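Local coordinates for magnetosome protein MamA (Magnetospirillum gryphiswaldense, PDB 3AS8), which is a magnetosome-associated tetratricopeptide-repeat protein that recognises other copies of itself and so promotes assembly of a larger complex, probably serving as a protein-binding scaffold, at residues E161-L164 with P165-K169; Y152-E155 with Q156-S159. All coordinates share one frame; numbering follows the deposited sequence.

Contact 1 (E161-L164 with P165-K169); sequences EEAL and PHFKK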
loop_
_atom_site.group_PDB
_atom_site.type_symbol
_atom_site.label_atom_id
_atom_site.label_comp_id
_atom_site.label_asym_id
_atom_site.label_seq_id
_atom_site.Cartn_x
_atom_site.Cartn_y
_atom_site.Cartn_z
ATOM N N GLU A 161 -17.507 -8.723 -24.386
ATOM C CA GLU A 161 -17.482 -7.562 -25.315
ATOM C C GLU A 161 -16.793 -6.314 -24.796
ATOM O O GLU A 161 -16.067 -5.597 -25.512
ATOM C CB GLU A 161 -18.935 -7.221 -25.682
ATOM C CG GLU A 161 -19.004 -6.193 -26.721
ATOM C CD GLU A 161 -20.415 -6.009 -27.285
ATOM O OE1 GLU A 161 -20.559 -5.205 -28.157
ATOM O OE2 GLU A 161 -21.388 -6.632 -26.867
ATOM N N GLU A 162 -17.054 -6.008 -23.530
ATOM C CA GLU A 162 -16.368 -4.867 -22.891
ATOM C C GLU A 162 -14.902 -5.212 -22.563
ATOM O O GLU A 162 -14.065 -4.321 -22.598
ATOM C CB GLU A 162 -17.113 -4.331 -21.629
ATOM C CG GLU A 162 -18.275 -3.388 -21.979
ATOM C CD GLU A 162 -19.118 -2.980 -20.756
ATOM O OE1 GLU A 162 -19.893 -3.827 -20.257
ATOM O OE2 GLU A 162 -19.035 -1.804 -20.339
ATOM N N ALA A 163 -14.565 -6.489 -22.328
ATOM C CA ALA A 163 -13.155 -6.851 -22.022
ATOM C C ALA A 163 -12.184 -6.681 -23.182
ATOM O O ALA A 163 -11.101 -6.133 -23.026
ATOM C CB ALA A 163 -13.053 -8.291 -21.421
ATOM N N LEU A 164 -12.612 -7.064 -24.370
ATOM C CA LEU A 164 -11.709 -7.189 -25.516
ATOM C C LEU A 164 -10.934 -5.917 -25.854
ATOM O O LEU A 164 -9.671 -5.957 -26.013
ATOM C CB LEU A 164 -12.520 -7.796 -26.703
ATOM C CG LEU A 164 -11.794 -7.863 -28.069
ATOM C CD1 LEU A 164 -10.610 -8.826 -27.921
ATOM C CD2 LEU A 164 -12.691 -8.244 -29.246
ATOM N N PRO A 165 -11.621 -4.757 -25.967
ATOM C CA PRO A 165 -10.896 -3.512 -26.234
ATOM C C PRO A 165 -9.842 -3.181 -25.173
ATOM O O PRO A 165 -8.812 -2.611 -25.491
ATOM C CB PRO A 165 -11.991 -2.396 -26.247
ATOM C CG PRO A 165 -13.239 -3.043 -25.956
ATOM C CD PRO A 165 -13.072 -4.562 -25.878
ATOM N N HIS A 166 -10.115 -3.524 -23.905
ATOM C CA HIS A 166 -9.120 -3.359 -22.844
ATOM C C HIS A 166 -7.891 -4.283 -22.977
ATOM O O HIS A 166 -6.756 -3.875 -22.759
ATOM C CB HIS A 166 -9.796 -3.447 -21.505
ATOM C CG HIS A 166 -10.680 -2.253 -21.215
ATOM N ND1 HIS A 166 -10.178 -1.001 -20.926
ATOM C CD2 HIS A 166 -12.026 -2.148 -21.108
ATOM C CE1 HIS A 166 -11.182 -0.173 -20.674
ATOM N NE2 HIS A 166 -12.320 -0.846 -20.784
ATOM N N PHE A 167 -8.107 -5.538 -23.326
ATOM C CA PHE A 167 -6.977 -6.409 -23.619
ATOM C C PHE A 167 -6.133 -5.862 -24.753
ATOM O O PHE A 167 -4.920 -5.974 -24.710
ATOM C CB PHE A 167 -7.460 -7.840 -23.956
ATOM C CG PHE A 167 -7.841 -8.676 -22.728
ATOM C CD1 PHE A 167 -6.877 -9.076 -21.811
ATOM C CD2 PHE A 167 -9.135 -9.185 -22.581
ATOM C CE1 PHE A 167 -7.213 -9.835 -20.696
ATOM C CE2 PHE A 167 -9.462 -10.015 -21.511
ATOM C CZ PHE A 167 -8.523 -10.308 -20.525
ATOM N N LYS A 168 -6.774 -5.362 -25.804
ATOM C CA LYS A 168 -6.027 -4.906 -26.959
ATOM C C LYS A 168 -5.214 -3.665 -26.577
ATOM O O LYS A 168 -4.048 -3.495 -26.950
ATOM C CB LYS A 168 -7.009 -4.577 -28.082
ATOM C CG LYS A 168 -7.607 -5.847 -28.792
ATOM C CD LYS A 168 -8.453 -5.398 -29.994
ATOM C CE LYS A 168 -8.835 -6.542 -30.913
ATOM N NZ LYS A 168 -9.918 -6.160 -31.837
ATOM N N LYS A 169 -5.836 -2.755 -25.814
ATOM C CA LYS A 169 -5.132 -1.571 -25.410
ATOM C C LYS A 169 -3.934 -1.856 -24.505
ATOM O O LYS A 169 -2.852 -1.223 -24.643
ATOM C CB LYS A 169 -6.114 -0.626 -24.687
ATOM C CG LYS A 169 -5.536 0.693 -24.378
ATOM C CD LYS A 169 -5.181 1.448 -25.635
ATOM C CE LYS A 169 -4.987 2.865 -25.324
ATOM N NZ LYS A 169 -4.261 3.527 -26.438
#
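A163 and F167, one turn apart on helix 160-183 of this tetratricopeptide-repeat (TPR) protein, meet through backbone and side chain together. The amide of F167 donates its N-H to A163 O, F167 N lying 3.1 Å from A163 O in the carbonyl plane with an N-H...O angle of 161°. The F167 ring leans back toward the preceding turn, F167 CE2 4.0 Å from A163 CB, while L164 CA lies at the ring's edge. F167 CG stands beside its own backbone N (chi1 -78°), which turns the ring toward the preceding turn. With an alanine here, A163 CB would probably lose its aromatic neighbour and a gap would be likely to open against A151 and E155 of helix 144-156, which the ring also touches. The next bond of the series, K168 N to L164 O at 3.0 Å, is comparably straight. K168 CG packs against that same carbonyl oxygen, and the extended chain then runs past L164, with K168 CE 4.2 Å from L164 CD1, a loose apolar touch on the outer surface. P165 lies within the helix and has no amide hydrogen for the turn before it, so the helix kinks there. P165 CD comes 3.2 Å from E161 O, the acceptor an ordinary residue would have bonded. P165 CD is also tight against L164 CB, at 3.4 Å. On the side facing helix 144-156, H166 ND1 and H147 ND1 share a hydrogen bond, the two rings meeting with their planes at about 30°. H166 CD2, at the ring edge, lies 3.3 Å from E162 O, near the imidazole plane.

Contact 2 (Y152-E155 with Q156-S159); sequences YSYE and QMGS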
loop_
_atom_site.group_PDB
_atom_site.type_symbol
_atom_site.label_atom_id
_atom_site.label_comp_id
_atom_site.label_asym_id
_atom_site.label_seq_id
_atom_site.Cartn_x
_atom_site.Cartn_y
_atom_site.Cartn_z
ATOM N N TYR A 152 -9.816 -8.079 -17.177
ATOM C CA TYR A 152 -10.068 -9.266 -16.350
ATOM C C TYR A 152 -11.314 -9.101 -15.461
ATOM O O TYR A 152 -12.053 -10.029 -15.287
ATOM C CB TYR A 152 -8.800 -9.658 -15.542
ATOM C CG TYR A 152 -8.899 -11.040 -14.891
ATOM C CD1 TYR A 152 -9.475 -12.113 -15.592
ATOM C CD2 TYR A 152 -8.420 -11.289 -13.567
ATOM C CE1 TYR A 152 -9.595 -13.360 -15.036
ATOM C CE2 TYR A 152 -8.526 -12.580 -12.993
ATOM C CZ TYR A 152 -9.119 -13.597 -13.750
ATOM O OH TYR A 152 -9.288 -14.861 -13.265
ATOM N N SER A 153 -11.563 -7.918 -14.919
ATOM C CA SER A 153 -12.710 -7.740 -14.052
ATOM C C SER A 153 -13.993 -7.896 -14.927
ATOM O O SER A 153 -14.949 -8.537 -14.548
ATOM C CB SER A 153 -12.647 -6.378 -13.404
ATOM O OG SER A 153 -11.595 -6.178 -12.449
ATOM N N TYR A 154 -13.981 -7.308 -16.120
ATOM C CA TYR A 154 -15.098 -7.451 -17.010
ATOM C C TYR A 154 -15.313 -8.933 -17.345
ATOM O O TYR A 154 -16.443 -9.423 -17.295
ATOM C CB TYR A 154 -14.934 -6.611 -18.246
ATOM C CG TYR A 154 -15.391 -5.150 -18.191
ATOM C CD1 TYR A 154 -16.713 -4.788 -17.893
ATOM C CD2 TYR A 154 -14.524 -4.150 -18.569
ATOM C CE1 TYR A 154 -17.118 -3.428 -17.888
ATOM C CE2 TYR A 154 -14.897 -2.842 -18.577
ATOM C CZ TYR A 154 -16.198 -2.470 -18.228
ATOM O OH TYR A 154 -16.449 -1.142 -18.272
ATOM N N GLU A 155 -14.239 -9.659 -17.682
ATOM C CA GLU A 155 -14.384 -11.035 -18.099
ATOM C C GLU A 155 -15.005 -11.875 -17.013
ATOM O O GLU A 155 -15.797 -12.738 -17.313
ATOM C CB GLU A 155 -13.030 -11.579 -18.545
ATOM C CG GLU A 155 -12.921 -13.035 -18.938
ATOM C CD GLU A 155 -11.495 -13.318 -19.492
ATOM O OE1 GLU A 155 -10.673 -13.944 -18.752
ATOM O OE2 GLU A 155 -11.170 -12.863 -20.628
ATOM N N GLN A 156 -14.668 -11.597 -15.753
ATOM C CA GLN A 156 -15.182 -12.293 -14.612
ATOM C C GLN A 156 -16.663 -12.047 -14.407
ATOM O O GLN A 156 -17.323 -12.879 -13.776
ATOM C CB GLN A 156 -14.418 -11.915 -13.321
ATOM C CG GLN A 156 -12.997 -12.544 -13.257
ATOM C CD GLN A 156 -12.186 -12.001 -12.109
ATOM O OE1 GLN A 156 -12.132 -12.627 -11.048
ATOM N NE2 GLN A 156 -11.537 -10.843 -12.313
ATOM N N MET A 157 -17.192 -10.935 -14.902
ATOM C CA MET A 157 -18.626 -10.744 -14.917
ATOM C C MET A 157 -19.310 -11.387 -16.180
ATOM O O MET A 157 -20.525 -11.309 -16.334
ATOM C CB MET A 157 -18.940 -9.261 -14.924
ATOM C CG MET A 157 -18.490 -8.623 -13.633
ATOM S SD MET A 157 -19.156 -6.975 -13.468
ATOM C CE MET A 157 -18.033 -6.068 -14.482
ATOM N N GLY A 158 -18.537 -12.002 -17.062
ATOM C CA GLY A 158 -19.046 -12.460 -18.382
ATOM C C GLY A 158 -19.223 -11.355 -19.429
ATOM O O GLY A 158 -19.817 -11.589 -20.473
ATOM N N SER A 159 -18.694 -10.159 -19.196
ATOM C CA SER A 159 -18.776 -9.062 -20.163
ATOM C C SER A 159 -17.624 -9.099 -21.163
ATOM O O SER A 159 -16.762 -8.176 -21.178
ATOM C CB SER A 159 -18.787 -7.710 -19.440
ATOM O OG SER A 159 -19.812 -7.691 -18.458
#
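Q156 N donates to Y152 O at 3.1 Å, continuing the helical pattern of helix 144-156. One residue on, the M157 N to S153 O bond is weak. Past it the chain leaves the helix: G158, with phi 77°, sends its N to E155 O at 2.8 Å, and S159 N reaches Y154 O at 3.0 Å. This Schellman motif ends helix 144-156 and starts the tight turn into helix 160-183, the link between the two antiparallel helices of a TPR hairpin. The Q156 amide lies over one face of the Y152 ring, the planes 16° apart, with Q156 NE2 3.4 Å above the ring plane and displaced toward its rim. The CG of Q156 adds a CH-pi contact to that ring. Q156 NE2 also donates to Y152 O at 3.1 Å, reaching it from the face of the carbonyl plane opposite to Q156 N. Y152 O is almost within the amide plane of Q156, so the NE2 bond fixes the rotation of the stacked group; NE2 also has a weak bond to D121 OD2, which is also hydrogen-bonded to S153 OG. Across the turn, M157 bends at its last torsion (chi3 -81°), bringing M157 CE back to 3.9 Å from Y154 CD1. S159 CB lies 3.9 Å from Y154 CD1.

Contact 2 closes helix 144-156 and contact 1 follows almost at once on helix 160-183, so the two belong to one helical hairpin, their centres 10 Å apart. Y154 joins them most broadly: Y154 CB lies 4.1 Å from A163 CB, and Y154 CE2 is 3.9 Å from H166 CD2. On another part of the interface F167 CE2 packs 3.4 Å from E155 OE2. The turn at 156-159 reverses the chain so that helices 144-156 and 160-183 pack through Y154, E155, A163, H166 and F167. Both contacts lie in the last TPR, toward the C-terminal end of the superhelix.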